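PDB 4GEW: 5'-tyrosyl-DNA phosphodiesterase from Caenorhabditis elegans, which belongs to the endonuclease/exonuclease/phosphatase family, with a DNase I-like domain preceded in the chain by a small UBA-like helical domain. Local coordinates for residues Gln47-Phe52 and Phe62-Leu67; Ala53-Thr58 and Lys76-Phe81; Val266-Asp271 and Arg323-Gly328. All coordinates share one frame; numbering follows the deposited sequence.

Interaction 1: Gln47-Phe52 and Phe62-Leu67; sequences QKLHEF and FAQSIL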
loop_
_atom_site.group_PDB
_atom_site.type_symbol
_atom_site.label_atom_id
_atom_site.label_comp_id
_atom_site.label_asym_id
_atom_site.label_seq_id
_atom_site.Cartn_x
_atom_site.Cartn_y
_atom_site.Cartn_z
ATOM N N GLN A 47 11.239 -22.690 -28.915
ATOM C CA GLN A 47 12.538 -22.081 -28.662
ATOM C C GLN A 47 12.394 -21.016 -27.584
ATOM O O GLN A 47 13.265 -20.864 -26.730
ATOM C CB GLN A 47 13.101 -21.454 -29.935
ATOM C CG GLN A 47 13.303 -22.427 -31.079
ATOM C CD GLN A 47 13.883 -21.753 -32.306
ATOM O OE1 GLN A 47 13.161 -21.421 -33.245
ATOM N NE2 GLN A 47 15.195 -21.543 -32.301
ATOM N N LYS A 48 11.285 -20.282 -27.634
ATOM C CA LYS A 48 10.983 -19.262 -26.637
ATOM C C LYS A 48 10.774 -19.897 -25.268
ATOM O O LYS A 48 11.290 -19.407 -24.265
ATOM C CB LYS A 48 9.737 -18.469 -27.040
ATOM C CG LYS A 48 9.927 -17.583 -28.261
ATOM C CD LYS A 48 8.634 -16.873 -28.630
ATOM C CE LYS A 48 8.779 -16.063 -29.909
ATOM N NZ LYS A 48 7.539 -15.290 -30.211
ATOM N N LEU A 49 10.007 -20.985 -25.242
ATOM C CA LEU A 49 9.790 -21.768 -24.027
ATOM C C LEU A 49 11.113 -22.125 -23.364
ATOM O O LEU A 49 11.330 -21.826 -22.188
ATOM C CB LEU A 49 9.032 -23.052 -24.360
ATOM C CG LEU A 49 7.507 -22.967 -24.385
ATOM C CD1 LEU A 49 6.930 -24.112 -25.203
ATOM C CD2 LEU A 49 6.959 -22.978 -22.960
ATOM N N HIS A 50 11.989 -22.758 -24.138
ATOM C CA HIS A 50 13.306 -23.159 -23.664
ATOM C C HIS A 50 14.162 -21.969 -23.228
ATOM O O HIS A 50 14.716 -21.963 -22.129
ATOM C CB HIS A 50 14.035 -23.943 -24.754
ATOM C CG HIS A 50 15.457 -24.255 -24.417
ATOM N ND1 HIS A 50 15.822 -25.374 -23.701
ATOM C CD2 HIS A 50 16.604 -23.588 -24.688
ATOM C CE1 HIS A 50 17.135 -25.387 -23.551
ATOM N NE2 HIS A 50 17.631 -24.313 -24.138
ATOM N N GLU A 51 14.269 -20.970 -24.099
ATOM C CA GLU A 51 15.059 -19.773 -23.827
ATOM C C GLU A 51 14.630 -19.092 -22.524
ATOM O O GLU A 51 15.461 -18.815 -21.657
ATOM C CB GLU A 51 14.954 -18.796 -25.003
ATOM C CG GLU A 51 15.771 -17.521 -24.854
ATOM C CD GLU A 51 17.233 -17.702 -25.211
ATOM O OE1 GLU A 51 17.859 -18.668 -24.722
ATOM O OE2 GLU A 51 17.756 -16.872 -25.985
ATOM N N PHE A 52 13.329 -18.837 -22.394
ATOM C CA PHE A 52 12.768 -18.258 -21.175
ATOM C C PHE A 52 13.120 -19.102 -19.953
ATOM O O PHE A 52 13.383 -18.569 -18.873
ATOM C CB PHE A 52 11.246 -18.134 -21.294
ATOM C CG PHE A 52 10.601 -17.413 -20.142
ATOM C CD1 PHE A 52 10.317 -16.061 -20.229
ATOM C CD2 PHE A 52 10.274 -18.087 -18.974
ATOM C CE1 PHE A 52 9.725 -15.394 -19.172
ATOM C CE2 PHE A 52 9.683 -17.424 -17.914
ATOM C CZ PHE A 52 9.409 -16.079 -18.012
ATOM N N PHE A 62 6.073 -23.287 -16.358
ATOM C CA PHE A 62 5.879 -21.934 -15.844
ATOM C C PHE A 62 6.081 -20.918 -16.957
ATOM O O PHE A 62 5.381 -19.905 -17.017
ATOM C CB PHE A 62 6.839 -21.644 -14.689
ATOM C CG PHE A 62 6.736 -20.246 -14.150
ATOM C CD1 PHE A 62 5.648 -19.864 -13.385
ATOM C CD2 PHE A 62 7.737 -19.319 -14.400
ATOM C CE1 PHE A 62 5.554 -18.579 -12.886
ATOM C CE2 PHE A 62 7.649 -18.033 -13.901
ATOM C CZ PHE A 62 6.556 -17.663 -13.143
ATOM N N ALA A 63 7.048 -21.196 -17.828
ATOM C CA ALA A 63 7.287 -20.359 -18.994
ATOM C C ALA A 63 5.994 -20.275 -19.787
ATOM O O ALA A 63 5.545 -19.186 -20.126
ATOM C CB ALA A 63 8.406 -20.933 -19.847
ATOM N N GLN A 64 5.382 -21.434 -20.018
ATOM C CA GLN A 64 4.126 -21.555 -20.763
ATOM C C GLN A 64 2.994 -20.669 -20.232
ATOM O O GLN A 64 2.137 -20.235 -20.995
ATOM C CB GLN A 64 3.677 -23.024 -20.809
ATOM C CG GLN A 64 2.407 -23.297 -21.617
ATOM C CD GLN A 64 2.628 -23.253 -23.120
ATOM O OE1 GLN A 64 3.317 -24.104 -23.685
ATOM N NE2 GLN A 64 2.037 -22.262 -23.778
ATOM N N SER A 65 2.991 -20.390 -18.933
ATOM C CA SER A 65 1.940 -19.554 -18.358
ATOM C C SER A 65 2.049 -18.094 -18.807
ATOM O O SER A 65 1.065 -17.501 -19.253
ATOM C CB SER A 65 1.924 -19.656 -16.828
ATOM O OG SER A 65 3.160 -19.249 -16.269
ATOM N N ILE A 66 3.248 -17.524 -18.699
ATOM C CA ILE A 66 3.462 -16.109 -19.001
ATOM C C ILE A 66 3.286 -15.761 -20.473
ATOM O O ILE A 66 2.581 -14.816 -20.818
ATOM C CB ILE A 66 4.870 -15.635 -18.567
ATOM C CG1 ILE A 66 4.974 -15.532 -17.046
ATOM C CG2 ILE A 66 5.202 -14.285 -19.187
ATOM C CD1 ILE A 66 5.412 -16.805 -16.376
ATOM N N LEU A 67 3.933 -16.541 -21.330
ATOM C CA LEU A 67 4.037 -16.245 -22.754
ATOM C C LEU A 67 2.710 -16.281 -23.499
ATOM O O LEU A 67 2.639 -15.836 -24.635
ATOM C CB LEU A 67 5.030 -17.208 -23.407
ATOM C CG LEU A 67 4.863 -18.673 -22.975
ATOM C CD1 LEU A 67 3.699 -19.392 -23.639
ATOM C CD2 LEU A 67 6.165 -19.455 -23.120
#
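Leu49 and Phe52, one helical turn apart on helix 45-56, meet Ala63, Gln64 and Leu67 in a helix-helix contact of the UBA-like domain, a compact bundle of short helices. Over these short segments the helix axes cross steeply, at 116°. Leu49 lies nearest Ala63 along the backbone, and the methyl of Ala63 points toward helix 45-56.

One group of contacts is aliphatic. Leu49 places CG beside its backbone N and anti to the carbonyl carbon (chi1 -87°), which carries CD2 over to Leu67, 3.6 Å from that residue's CD2; the two leucine side chains meet at about a right angle. The same Leu49 CD2 lies 3.7 Å from the backbone N of Gln64. The bent chain of Gln64 brings its OE1 alongside both methyls of Leu49 at the partly exposed margin, while its NE2 is hydrogen-bonded to Gln68.

A second group is built round Phe52. Its buried ring reaches across to Ala63, and its CD2 stands 3.5 Å from Ala63 CB. Phe62 CD2 and Ile66 CD1 stand equally far from the Phe52 ring, at CE2 and CZ, each at 4.4 Å, with Phe62 CD2 at the ring edge, near its plane. Ile66 also covers one face of the Phe62 ring, its CD1 3.5 Å above the plane and displaced toward the rim.

Polar bonding between the segments is absent. Lys48, leading away from this interface, instead ties helix 45-56 to the loop after helix 60-66, through a hydrogen bond from its NZ to the backbone O of Trp72.

Interaction 2: Ala53-Thr58 and Lys76-Phe81; sequences AIITAT and KALDVF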
loop_
_atom_site.group_PDB
_atom_site.type_symbol
_atom_site.label_atom_id
_atom_site.label_comp_id
_atom_site.label_asym_id
_atom_site.label_seq_id
_atom_site.Cartn_x
_atom_site.Cartn_y
_atom_site.Cartn_z
ATOM N N ALA A 53 13.114 -20.420 -20.131
ATOM C CA ALA A 53 13.405 -21.345 -19.044
ATOM C C ALA A 53 14.868 -21.256 -18.612
ATOM O O ALA A 53 15.167 -21.174 -17.422
ATOM C CB ALA A 53 13.052 -22.769 -19.451
ATOM N N ILE A 54 15.771 -21.269 -19.589
ATOM C CA ILE A 54 17.203 -21.175 -19.317
ATOM C C ILE A 54 17.563 -19.840 -18.666
ATOM O O ILE A 54 18.294 -19.799 -17.676
ATOM C CB ILE A 54 18.041 -21.355 -20.605
ATOM C CG1 ILE A 54 17.851 -22.757 -21.186
ATOM C CG2 ILE A 54 19.515 -21.103 -20.328
ATOM C CD1 ILE A 54 18.400 -23.868 -20.313
ATOM N N ILE A 55 17.042 -18.752 -19.226
ATOM C CA ILE A 55 17.354 -17.409 -18.743
ATOM C C ILE A 55 16.887 -17.168 -17.308
ATOM O O ILE A 55 17.632 -16.631 -16.488
ATOM C CB ILE A 55 16.742 -16.330 -19.655
ATOM C CG1 ILE A 55 17.397 -16.366 -21.037
ATOM C CG2 ILE A 55 16.907 -14.951 -19.042
ATOM C CD1 ILE A 55 16.739 -15.444 -22.042
ATOM N N THR A 56 15.658 -17.570 -17.006
ATOM C CA THR A 56 15.074 -17.305 -15.696
ATOM C C THR A 56 15.330 -18.427 -14.698
ATOM O O THR A 56 14.971 -18.311 -13.523
ATOM C CB THR A 56 13.559 -17.079 -15.793
ATOM O OG1 THR A 56 12.933 -18.260 -16.306
ATOM C CG2 THR A 56 13.256 -15.909 -16.708
ATOM N N ALA A 57 15.951 -19.505 -15.173
ATOM C CA ALA A 57 16.179 -20.705 -14.364
ATOM C C ALA A 57 14.877 -21.255 -13.770
ATOM O O ALA A 57 14.849 -21.735 -12.636
ATOM C CB ALA A 57 17.213 -20.443 -13.268
ATOM N N THR A 58 13.803 -21.167 -14.549
ATOM C CA THR A 58 12.519 -21.741 -14.173
ATOM C C THR A 58 12.145 -22.768 -15.234
ATOM O O THR A 58 12.782 -22.825 -16.283
ATOM C CB THR A 58 11.427 -20.658 -14.068
ATOM O OG1 THR A 58 11.189 -20.081 -15.359
ATOM C CG2 THR A 58 11.856 -19.563 -13.098
ATOM N N LYS A 76 9.241 -9.022 -23.417
ATOM C CA LYS A 76 8.352 -8.475 -22.400
ATOM C C LYS A 76 7.863 -9.553 -21.431
ATOM O O LYS A 76 7.343 -9.245 -20.360
ATOM C CB LYS A 76 7.189 -7.692 -23.026
ATOM C CG LYS A 76 6.188 -8.517 -23.800
ATOM C CD LYS A 76 5.091 -7.631 -24.385
ATOM C CE LYS A 76 5.571 -6.855 -25.601
ATOM N NZ LYS A 76 4.477 -6.677 -26.599
ATOM N N ALA A 77 8.047 -10.816 -21.802
ATOM C CA ALA A 77 7.783 -11.917 -20.882
ATOM C C ALA A 77 8.808 -11.886 -19.750
ATOM O O ALA A 77 8.472 -12.125 -18.589
ATOM C CB ALA A 77 7.827 -13.249 -21.612
ATOM N N LEU A 78 10.058 -11.585 -20.100
ATOM C CA LEU A 78 11.119 -11.415 -19.109
ATOM C C LEU A 78 10.841 -10.229 -18.195
ATOM O O LEU A 78 10.938 -10.343 -16.972
ATOM C CB LEU A 78 12.481 -11.225 -19.787
ATOM C CG LEU A 78 13.332 -12.453 -20.138
ATOM C CD1 LEU A 78 12.808 -13.707 -19.470
ATOM C CD2 LEU A 78 13.423 -12.647 -21.641
ATOM N N ASP A 79 10.505 -9.090 -18.798
ATOM C CA ASP A 79 10.223 -7.870 -18.044
ATOM C C ASP A 79 9.077 -8.092 -17.066
ATOM O O ASP A 79 9.093 -7.582 -15.946
ATOM C CB ASP A 79 9.884 -6.713 -18.987
ATOM C CG ASP A 79 11.003 -6.409 -19.968
ATOM O OD1 ASP A 79 10.734 -5.747 -20.995
ATOM O OD2 ASP A 79 12.151 -6.836 -19.715
ATOM N N VAL A 80 8.084 -8.859 -17.503
ATOM C CA VAL A 80 6.944 -9.203 -16.663
ATOM C C VAL A 80 7.360 -10.091 -15.491
ATOM O O VAL A 80 6.976 -9.844 -14.350
ATOM C CB VAL A 80 5.828 -9.888 -17.488
ATOM C CG1 VAL A 80 4.942 -10.747 -16.603
ATOM C CG2 VAL A 80 5.001 -8.846 -18.228
ATOM N N PHE A 81 8.151 -11.120 -15.765
ATOM C CA PHE A 81 8.580 -12.015 -14.696
ATOM C C PHE A 81 9.359 -11.273 -13.608
ATOM O O PHE A 81 9.117 -11.474 -12.420
ATOM C CB PHE A 81 9.406 -13.182 -15.237
ATOM C CG PHE A 81 9.962 -14.063 -14.161
ATOM C CD1 PHE A 81 9.121 -14.842 -13.385
ATOM C CD2 PHE A 81 11.324 -14.105 -13.913
ATOM C CE1 PHE A 81 9.624 -15.648 -12.385
ATOM C CE2 PHE A 81 11.834 -14.912 -12.915
ATOM C CZ PHE A 81 10.983 -15.685 -12.150
#
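Thr56 presents its methyl group to two side chains of helix 74-83 at once: CG2 lies 3.6 Å from Leu78 CD1 and 3.8 Å from Phe81 CD2. The Phe81 ring extends toward the end of helix 45-56 with CG anti to the backbone N (chi1 175°), and Thr56 meets it obliquely along the CD2-CE2 side. Thr58 comes from the opposite direction to Phe81, its CG2 reaching the far end of the ring at CZ, 4.1 Å away. Leu78 turns CD1 between Thr56 and the more exposed Ile55, whose CG2 makes a looser contact at 4.3 Å.

Both threonines thus use their methyls across the interface and keep their hydroxyls for their own side of it. Thr58 OG1 donates to Thr56 OG1 at 2.7 Å, and Thr56 OG1 is in turn bonded to the backbone O of Phe52, one turn back. This short chain of bonds fixes the rotation of Thr56 and bridges Ala57, which leaves helical geometry with a positive phi of 55°.

The contact joins the C-terminal end of the first helix of the UBA-like domain to the third. Phe52 of helix 45-56 packs against Ala77, Leu78 and Phe81, Ile66 of helix 60-66 touches Ala77, and Ala57 at the turn rests on Pro241 of the second subunit.

Interaction 3: Val266-Asp271 and Arg323-Gly328; sequences VFFGGD and RLYWSG
Val266 and Ser327 begin a run of six backbone hydrogen bonds that joins the two segments as antiparallel strands. Val266 with Ser327, Phe268 with Tyr325 and Gly270 with Arg323 are the hydrogen-bonded pairs, each bonded in both directions. The shortest link runs from Tyr325 N to Phe268 O at 2.6 Å and is nearly straight, with 169° at the hydrogen; the last two, at Gly270, are longer.

Between them, CA-H groups supplement the bonding: Trp326 CA lies 3.1 Å from Val266 O, and Gly269 CA lies 3.2 Å from Arg323 O. Gly269 and Leu324 form a close non-hydrogen-bonded pair, and Leu324 CD1 lies 4.1 Å from Gly269 CA.

This pairing lies deep within the DNase I-like domain, whose fold is a sandwich of two beta sheets with helices outside. Strand 265-269 sits between strand 318-327 and the parallel strand 224-232, and the chain turns a corner at Gly270 to reach Asp271, which bonds to Asn126 and to a bound glycerol.

Aromatic and apolar packing differs on the two faces. Toward the other sheet, Phe267 CD2 presses on Trp326 CB at 3.4 Å; the phenyl and the five-membered ring of Trp326 are near parallel, at 26°, but slid apart so that they barely overlap. Phe267 and Trp326 each also meet the Phe360 ring. On the face covered by helix 240-260, Phe268 and Tyr325 lie side by side, pointing the same way. Their rings, too, barely overlap, touching through the two CD2 atoms at 3.8 Å. Phe268 O lies in the plane of the Tyr325 ring, at its edge.

Arg323 leaves the sheet on the face of Tyr325, but the end of its side chain leads away from strand 265-269, and its NH2 forms a salt bridge with Asp276.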
loop_
_atom_site.group_PDB
_atom_site.type_symbol
_atom_site.label_atom_id
_atom_site.label_comp_id
_atom_site.label_asym_id
_atom_site.label_seq_id
_atom_site.Cartn_x
_atom_site.Cartn_y
_atom_site.Cartn_z
ATOM N N VAL A 266 -11.237 -4.747 7.850
ATOM C CA VAL A 266 -11.798 -3.421 7.632
ATOM C C VAL A 266 -13.294 -3.529 7.388
ATOM O O VAL A 266 -13.729 -4.305 6.541
ATOM C CB VAL A 266 -11.147 -2.717 6.429
ATOM C CG1 VAL A 266 -11.541 -1.241 6.411
ATOM C CG2 VAL A 266 -9.630 -2.865 6.484
ATOM N N PHE A 267 -14.080 -2.769 8.143
ATOM C CA PHE A 267 -15.525 -2.716 7.930
ATOM C C PHE A 267 -15.964 -1.289 7.640
ATOM O O PHE A 267 -15.777 -0.392 8.466
ATOM C CB PHE A 267 -16.288 -3.242 9.147
ATOM C CG PHE A 267 -16.074 -4.705 9.419
ATOM C CD1 PHE A 267 -15.370 -5.120 10.544
ATOM C CD2 PHE A 267 -16.586 -5.665 8.559
ATOM C CE1 PHE A 267 -15.176 -6.471 10.805
ATOM C CE2 PHE A 267 -16.393 -7.021 8.808
ATOM C CZ PHE A 267 -15.689 -7.428 9.935
ATOM N N PHE A 268 -16.542 -1.083 6.462
ATOM C CA PHE A 268 -17.072 0.222 6.088
ATOM C C PHE A 268 -18.546 0.131 5.700
ATOM O O PHE A 268 -18.946 -0.748 4.930
ATOM C CB PHE A 268 -16.278 0.828 4.926
ATOM C CG PHE A 268 -16.993 1.963 4.238
ATOM C CD1 PHE A 268 -17.212 3.164 4.896
ATOM C CD2 PHE A 268 -17.452 1.825 2.938
ATOM C CE1 PHE A 268 -17.876 4.207 4.271
ATOM C CE2 PHE A 268 -18.115 2.867 2.304
ATOM C CZ PHE A 268 -18.326 4.058 2.971
ATOM N N GLY A 269 -19.350 1.040 6.238
ATOM C CA GLY A 269 -20.749 1.100 5.864
ATOM C C GLY A 269 -21.572 2.090 6.658
ATOM O O GLY A 269 -21.050 3.070 7.197
ATOM N N GLY A 270 -22.870 1.818 6.726
ATOM C CA GLY A 270 -23.817 2.666 7.421
ATOM C C GLY A 270 -25.002 2.952 6.516
ATOM O O GLY A 270 -25.329 2.145 5.641
ATOM N N ASP A 271 -25.653 4.095 6.727
ATOM C CA ASP A 271 -26.702 4.535 5.818
ATOM C C ASP A 271 -26.038 5.285 4.667
ATOM O O ASP A 271 -25.722 6.470 4.783
ATOM C CB ASP A 271 -27.704 5.439 6.539
ATOM C CG ASP A 271 -28.923 5.756 5.687
ATOM O OD1 ASP A 271 -28.969 5.335 4.508
ATOM O OD2 ASP A 271 -29.835 6.439 6.195
ATOM N N ARG A 323 -25.744 -0.450 3.712
ATOM C CA ARG A 323 -24.851 -1.480 3.186
ATOM C C ARG A 323 -23.601 -1.607 4.039
ATOM O O ARG A 323 -23.220 -0.671 4.748
ATOM C CB ARG A 323 -24.455 -1.180 1.734
ATOM C CG ARG A 323 -25.624 -0.810 0.841
ATOM C CD ARG A 323 -25.228 -0.682 -0.614
ATOM N NE ARG A 323 -26.384 -0.324 -1.430
ATOM C CZ ARG A 323 -26.432 -0.446 -2.750
ATOM N NH1 ARG A 323 -25.387 -0.929 -3.408
ATOM N NH2 ARG A 323 -27.528 -0.093 -3.411
ATOM N N LEU A 324 -22.960 -2.768 3.952
ATOM C CA LEU A 324 -21.741 -3.025 4.697
ATOM C C LEU A 324 -20.685 -3.635 3.785
ATOM O O LEU A 324 -20.930 -4.646 3.113
ATOM C CB LEU A 324 -22.042 -3.967 5.855
ATOM C CG LEU A 324 -21.100 -3.946 7.051
ATOM C CD1 LEU A 324 -20.992 -2.545 7.642
ATOM C CD2 LEU A 324 -21.618 -4.926 8.086
ATOM N N TYR A 325 -19.511 -3.016 3.752
ATOM C CA TYR A 325 -18.398 -3.543 2.968
ATOM C C TYR A 325 -17.298 -4.037 3.902
ATOM O O TYR A 325 -17.128 -3.517 5.004
ATOM C CB TYR A 325 -17.841 -2.472 2.027
ATOM C CG TYR A 325 -18.858 -1.912 1.053
ATOM C CD1 TYR A 325 -18.968 -2.421 -0.241
ATOM C CD2 TYR A 325 -19.704 -0.872 1.423
ATOM C CE1 TYR A 325 -19.901 -1.908 -1.143
ATOM C CE2 TYR A 325 -20.643 -0.350 0.527
ATOM C CZ TYR A 325 -20.737 -0.874 -0.748
ATOM O OH TYR A 325 -21.661 -0.360 -1.629
ATOM N N TRP A 326 -16.551 -5.047 3.476
ATOM C CA TRP A 326 -15.442 -5.495 4.297
ATOM C C TRP A 326 -14.241 -5.964 3.498
ATOM O O TRP A 326 -14.338 -6.262 2.306
ATOM C CB TRP A 326 -15.888 -6.556 5.308
ATOM C CG TRP A 326 -15.628 -7.977 4.910
ATOM C CD1 TRP A 326 -14.623 -8.784 5.365
ATOM C CD2 TRP A 326 -16.395 -8.770 3.994
ATOM N NE1 TRP A 326 -14.716 -10.028 4.788
ATOM C CE2 TRP A 326 -15.791 -10.047 3.940
ATOM C CE3 TRP A 326 -17.531 -8.526 3.214
ATOM C CZ2 TRP A 326 -16.287 -11.078 3.137
ATOM C CZ3 TRP A 326 -18.021 -9.549 2.416
ATOM C CH2 TRP A 326 -17.399 -10.808 2.382
ATOM N N SER A 327 -13.099 -5.984 4.174
ATOM C CA SER A 327 -11.880 -6.547 3.630
ATOM C C SER A 327 -11.151 -7.239 4.768
ATOM O O SER A 327 -11.291 -6.856 5.926
ATOM C CB SER A 327 -11.009 -5.446 3.024
ATOM O OG SER A 327 -9.765 -5.960 2.583
ATOM N N GLY A 328 -10.383 -8.269 4.453
ATOM C CA GLY A 328 -9.591 -8.925 5.473
ATOM C C GLY A 328 -9.649 -10.430 5.425
ATOM O O GLY A 328 -10.263 -11.008 4.534
#

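In the fold
From the N terminus, helix 45-56, with the turn that follows it, supplies the first segments of interactions 1 and 2. Interaction 1 closes a short loop when helix 60-66 returns to it; interaction 2 closes a longer one through helix 74-83. Their segments alternate along the chain, so the two loops cross, and they also touch in space: Phe62 CE2 lies 3.4 Å from Phe81 CE1. Together they tie three helices into the UBA-like domain. Interaction 3 follows in series, entirely separate from the crossed pair: it closes a loop of 51 residues, joining strands 265-269 and 318-327 in the DNase I-like domain, its centre about 40 Å from that of interaction 2.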